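KLLA0E08119p (PDB 3VA7) probably catalyses the ATP-dependent, biotin-linked carboxylation of urea to urea-1-carboxylate and, in the full-length protein, the hydrolysis of that product to ammonium and carbon dioxide. Local coordinates at residues P709-S714 against I736-D741; H722-H727 against G754-Q759. All coordinates share one frame; numbering follows the deposited sequence.

How the contacts relate
Contacts 1 and 2 are both buried in the carboxyltransferase part of urea carboxylase, with centres about 7 Å apart, and both reach the biotin group. They bring loop 709-714 and strand 725-730 with its preceding turn against strands 735-739 and 756-762, which are neighbours in one mixed sheet and pair through Ile736 and Gln759. Contact 1 depends on side chains: an indole N-H bound to a carboxylate, beside proline and phenylalanine. Contact 2 is chiefly main chain, two hydrogen bonds flanking a single antiparallel pair. Arg713 also reaches from contact 1 to the carbonyl oxygen of Pro723. At the biotin, contact 1 offers a side-chain acceptor and contact 2 a backbone donor.

Contact 1 (P709-S714 against I736-D741); sequences PKWARS and INFTGD. With BTI (5-(hexahydro-2-oxo-1H-thieno[3,4-D]imidazol-6-yl)pentanal), chain B.
In the carboxyltransferase part of the enzyme, the loop leading to strand 725-730 packs Pro709 and Trp711 against the end of strand 735-739 and the turn that follows it. The indole of Trp711 supplies the polar link: NE1 donates to Asp741 OD1 at 3.0 Å, with an N-H...O angle of 168°. The acceptor lies in the indole plane, whereas the carboxylate as a whole is turned 45° from that plane. Further round the same ring edge, CZ2 lies 3.5 Å from Gly740 O, and CH2 approaches Phe738 CB at 4.1 Å. With CG anti to its own carbonyl carbon (chi1 -59°), Trp711 extends its six-membered ring toward the strand. Pro709 lies over one indole face, its CB near the rim, while its CG comes within 3.5 Å of Phe738 CE2. Phe678 adds an edge-to-face ring contact with Phe738. Were Trp711 replaced by an alanine, Asp741 OD1 would probably lose this donor and a gap would be likely to open beside Phe738 and Gly740.

On the same strand, Asn737 and Thr739 serve the biotin group. Asn737 accepts a hydrogen bond through OD1 from BTI N2 at 3.0 Å, and Thr739 CG2 lies 3.6 Å from BTI C4. The strand thus joins an aromatic packing cluster to the ureido ring, and the nearly straight N-H...O bond gives the buried carboxylate of Asp741 a neutral donor, a bond that probably also helps to fix the rotation of the indole.

Contact 2 (H722-H727 against G754-Q759); sequences HPSNAH and GGFVCQ. With BTI (5-(hexahydro-2-oxo-1H-thieno[3,4-D]imidazol-6-yl)pentanal), chain B.
Residues 724-726 run antiparallel to 755-757, with Asn725 and Phe756 forming a non-hydrogen-bonded pair flanked by two backbone hydrogen bonds. This short beta bridge follows a type I turn from His722 to Asn725 and lies in the biotin-binding region of the carboxyltransferase part. Val757 N donates to Ser724 O at 2.8 Å, approaching nearly end-on to the carbonyl, with a C=O...N angle of 163°. The second bond, from Ala726 N to Gly755 O, is also 2.8 Å long, but here the donor stands 42° out of the carbonyl plane. Phe756 CA-H supplements the pairing with a contact to Ser724 O, CA to O 3.2 Å.

The side chains of Asn725 and Phe756 leave the backbone diverging from each other, yet run alongside one another farther out. Ser724 OG meets the edge of the Phe756 ring at CD2, 3.3 Å away, and makes weak hydrogen bonds with Phe738 O and with the backbone N-H of Gly740. On the other flank, Ala726 CB packs against Val757 CG1 at 4.1 Å. Phe756 CG is anti to its carbonyl carbon (chi1 -49°), which places the ring between Ser724 and the biotin, whose ureido carbon C3 is 3.5 Å from CE1. Gly754, without a side chain, brings its CA to 3.1 Å from the ureido oxygen BTI O3. To that same oxygen Gly755 N donates a hydrogen bond of 3.1 Å.

Contact 1 (P709-S714 against I736-D741)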
# COMPACT_ATOMS: atom_id res chain seq x y z
N PRO A 709 31.49 18.92 -8.89
CA PRO A 709 32.66 18.22 -8.27
C PRO A 709 33.91 18.09 -9.10
O PRO A 709 33.85 18.05 -10.34
CB PRO A 709 32.13 16.80 -7.96
CG PRO A 709 30.63 16.92 -8.04
CD PRO A 709 30.33 18.04 -9.03
N LYS A 710 35.04 18.01 -8.42
CA LYS A 710 36.26 17.69 -9.10
C LYS A 710 36.66 16.35 -8.56
O LYS A 710 36.86 16.17 -7.35
CB LYS A 710 37.35 18.76 -8.88
CG LYS A 710 36.87 20.20 -8.93
CD LYS A 710 37.99 21.13 -8.54
CE LYS A 710 38.01 22.36 -9.43
NZ LYS A 710 37.09 23.38 -8.98
N TRP A 711 36.73 15.39 -9.45
CA TRP A 711 36.91 14.01 -9.09
C TRP A 711 38.39 13.58 -9.03
O TRP A 711 39.22 14.03 -9.79
CB TRP A 711 36.12 13.13 -10.06
CG TRP A 711 34.67 13.44 -10.06
CD1 TRP A 711 33.96 14.07 -11.05
CD2 TRP A 711 33.73 13.17 -9.02
NE1 TRP A 711 32.63 14.17 -10.71
CE2 TRP A 711 32.46 13.62 -9.47
CE3 TRP A 711 33.81 12.54 -7.76
CZ2 TRP A 711 31.29 13.48 -8.70
CZ3 TRP A 711 32.64 12.40 -6.99
CH2 TRP A 711 31.40 12.89 -7.46
N ALA A 712 38.69 12.68 -8.11
CA ALA A 712 40.04 12.22 -7.91
C ALA A 712 40.30 11.10 -8.85
O ALA A 712 41.43 10.77 -9.06
CB ALA A 712 40.27 11.76 -6.44
N ARG A 713 39.26 10.47 -9.36
CA ARG A 713 39.43 9.35 -10.27
C ARG A 713 38.91 9.82 -11.62
O ARG A 713 38.15 10.81 -11.69
CB ARG A 713 38.66 8.10 -9.80
CG ARG A 713 38.98 7.59 -8.41
CD ARG A 713 38.13 6.37 -8.10
NE ARG A 713 36.71 6.70 -8.09
CZ ARG A 713 35.69 5.83 -7.95
NH1 ARG A 713 35.91 4.55 -7.80
NH2 ARG A 713 34.43 6.27 -7.98
N SER A 714 39.32 9.13 -12.68
CA SER A 714 38.97 9.50 -14.04
C SER A 714 37.62 8.87 -14.41
O SER A 714 36.88 9.43 -15.25
CB SER A 714 40.06 9.04 -15.02
OG SER A 714 40.18 7.62 -15.10
N ILE A 736 24.70 12.77 1.93
CA ILE A 736 24.62 13.73 0.83
C ILE A 736 25.21 12.99 -0.35
O ILE A 736 26.40 12.82 -0.47
CB ILE A 736 25.29 15.07 1.22
CG1 ILE A 736 24.52 15.69 2.39
CG2 ILE A 736 25.21 16.07 0.14
CD1 ILE A 736 25.34 16.74 3.12
N ASN A 737 24.32 12.50 -1.20
CA ASN A 737 24.63 11.52 -2.25
C ASN A 737 24.83 12.26 -3.55
O ASN A 737 23.96 13.05 -3.96
CB ASN A 737 23.40 10.60 -2.38
CG ASN A 737 23.61 9.41 -3.32
OD1 ASN A 737 22.70 9.10 -4.05
ND2 ASN A 737 24.74 8.73 -3.24
N PHE A 738 25.97 12.00 -4.18
CA PHE A 738 26.33 12.61 -5.44
C PHE A 738 25.86 11.73 -6.64
O PHE A 738 26.61 10.86 -7.14
CB PHE A 738 27.84 12.92 -5.48
CG PHE A 738 28.19 14.29 -4.95
CD1 PHE A 738 28.44 14.49 -3.60
CD2 PHE A 738 28.25 15.39 -5.80
CE1 PHE A 738 28.71 15.78 -3.10
CE2 PHE A 738 28.52 16.66 -5.31
CZ PHE A 738 28.76 16.85 -3.97
N THR A 739 24.64 11.97 -7.12
CA THR A 739 24.11 11.16 -8.23
C THR A 739 24.69 11.77 -9.47
O THR A 739 24.11 12.70 -10.02
CB THR A 739 22.58 11.22 -8.31
OG1 THR A 739 22.17 12.57 -8.64
CG2 THR A 739 21.96 10.82 -6.98
N GLY A 740 25.83 11.27 -9.91
CA GLY A 740 26.63 11.99 -10.95
C GLY A 740 27.23 13.29 -10.34
O GLY A 740 27.86 13.25 -9.26
N ASP A 741 26.99 14.43 -10.98
CA ASP A 741 27.64 15.68 -10.65
C ASP A 741 26.76 16.61 -9.75
O ASP A 741 27.12 17.74 -9.44
CB ASP A 741 28.09 16.37 -11.93
CG ASP A 741 29.18 15.60 -12.66
OD1 ASP A 741 30.25 15.35 -12.04
OD2 ASP A 741 29.01 15.25 -13.86
C11 BTI B . 15.06 12.56 -5.41
O11 BTI B . 15.20 12.47 -6.67
C10 BTI B . 15.86 11.72 -4.37
C9 BTI B . 16.76 10.71 -5.07
C8 BTI B . 17.82 10.04 -4.20
C7 BTI B . 19.01 9.43 -4.97
C2 BTI B . 18.64 8.53 -6.13
S1 BTI B . 17.65 7.15 -5.64
C6 BTI B . 18.12 6.17 -7.03
C5 BTI B . 19.48 6.65 -7.51
N3 BTI B . 20.36 5.68 -6.91
C3 BTI B . 21.08 6.22 -5.96
O3 BTI B . 22.01 5.56 -5.29
N2 BTI B . 20.79 7.49 -5.78
C4 BTI B . 19.87 7.95 -6.81

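Contact 2 (H722-H727 against G754-Q759)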
# COMPACT_ATOMS: atom_id res chain seq x y z
N HIS A 722 31.04 6.97 -14.61
CA HIS A 722 31.12 8.30 -14.02
C HIS A 722 31.87 8.26 -12.67
O HIS A 722 31.61 7.37 -11.84
CB HIS A 722 29.76 8.86 -13.86
CG HIS A 722 29.76 10.26 -13.38
ND1 HIS A 722 29.57 11.33 -14.22
CD2 HIS A 722 29.93 10.77 -12.13
CE1 HIS A 722 29.61 12.45 -13.52
NE2 HIS A 722 29.82 12.14 -12.25
N PRO A 723 32.80 9.21 -12.43
CA PRO A 723 33.64 9.01 -11.27
C PRO A 723 32.94 9.02 -9.94
O PRO A 723 33.58 8.62 -8.99
CB PRO A 723 34.62 10.18 -11.33
CG PRO A 723 34.59 10.60 -12.74
CD PRO A 723 33.19 10.42 -13.16
N SER A 724 31.68 9.44 -9.85
CA SER A 724 30.88 9.33 -8.58
C SER A 724 30.30 7.94 -8.36
O SER A 724 29.75 7.66 -7.28
CB SER A 724 29.68 10.26 -8.56
OG SER A 724 28.66 9.78 -9.42
N ASN A 725 30.34 7.11 -9.41
CA ASN A 725 29.78 5.76 -9.38
C ASN A 725 30.64 4.86 -8.49
O ASN A 725 31.86 4.88 -8.57
CB ASN A 725 29.73 5.18 -10.81
CG ASN A 725 28.70 5.87 -11.71
OD1 ASN A 725 28.23 6.99 -11.45
ND2 ASN A 725 28.36 5.18 -12.79
N ALA A 726 29.98 4.01 -7.70
CA ALA A 726 30.60 3.28 -6.61
C ALA A 726 30.00 1.91 -6.61
O ALA A 726 28.83 1.74 -6.97
CB ALA A 726 30.29 3.98 -5.27
N HIS A 727 30.80 0.92 -6.21
CA HIS A 727 30.22 -0.40 -5.99
C HIS A 727 29.12 -0.25 -4.92
O HIS A 727 29.35 0.18 -3.79
CB HIS A 727 31.29 -1.42 -5.61
CG HIS A 727 32.23 -1.76 -6.72
ND1 HIS A 727 31.99 -2.79 -7.62
CD2 HIS A 727 33.41 -1.19 -7.09
CE1 HIS A 727 33.00 -2.86 -8.46
NE2 HIS A 727 33.86 -1.89 -8.18
N GLY A 754 22.69 1.93 -2.79
CA GLY A 754 22.74 2.85 -3.91
C GLY A 754 24.11 2.83 -4.53
O GLY A 754 25.02 2.28 -3.92
N GLY A 755 24.27 3.44 -5.72
CA GLY A 755 25.42 3.19 -6.58
C GLY A 755 26.39 4.38 -6.72
O GLY A 755 27.25 4.35 -7.62
N PHE A 756 26.25 5.40 -5.84
CA PHE A 756 27.12 6.61 -5.89
C PHE A 756 27.77 6.97 -4.56
O PHE A 756 27.26 6.63 -3.51
CB PHE A 756 26.33 7.87 -6.26
CG PHE A 756 25.45 7.74 -7.47
CD1 PHE A 756 24.09 7.40 -7.34
CD2 PHE A 756 25.95 7.99 -8.76
CE1 PHE A 756 23.26 7.29 -8.47
CE2 PHE A 756 25.12 7.88 -9.89
CZ PHE A 756 23.76 7.55 -9.74
N VAL A 757 28.86 7.74 -4.59
CA VAL A 757 29.54 8.15 -3.36
C VAL A 757 28.70 9.18 -2.61
O VAL A 757 27.95 9.93 -3.21
CB VAL A 757 30.93 8.69 -3.66
CG1 VAL A 757 31.82 7.62 -4.22
CG2 VAL A 757 30.86 9.83 -4.64
N CYS A 758 28.82 9.19 -1.28
CA CYS A 758 28.17 10.17 -0.38
C CYS A 758 29.28 10.97 0.30
O CYS A 758 30.28 10.38 0.80
CB CYS A 758 27.37 9.46 0.70
SG CYS A 758 25.84 8.63 0.13
N GLN A 759 29.13 12.28 0.38
CA GLN A 759 30.22 13.13 0.82
C GLN A 759 30.22 13.23 2.33
O GLN A 759 31.26 13.06 2.97
CB GLN A 759 30.12 14.50 0.11
CG GLN A 759 30.74 15.67 0.81
CD GLN A 759 32.26 15.69 0.78
OE1 GLN A 759 32.89 15.34 -0.21
NE2 GLN A 759 32.85 16.12 1.87
C11 BTI B . 15.06 12.56 -5.41
O11 BTI B . 15.20 12.47 -6.67
C10 BTI B . 15.86 11.72 -4.37
C9 BTI B . 16.76 10.71 -5.07
C8 BTI B . 17.82 10.04 -4.20
C7 BTI B . 19.01 9.43 -4.97
C2 BTI B . 18.64 8.53 -6.13
S1 BTI B . 17.65 7.15 -5.64
C6 BTI B . 18.12 6.17 -7.03
C5 BTI B . 19.48 6.65 -7.51
N3 BTI B . 20.36 5.68 -6.91
C3 BTI B . 21.08 6.22 -5.96
O3 BTI B . 22.01 5.56 -5.29
N2 BTI B . 20.79 7.49 -5.78
C4 BTI B . 19.87 7.95 -6.81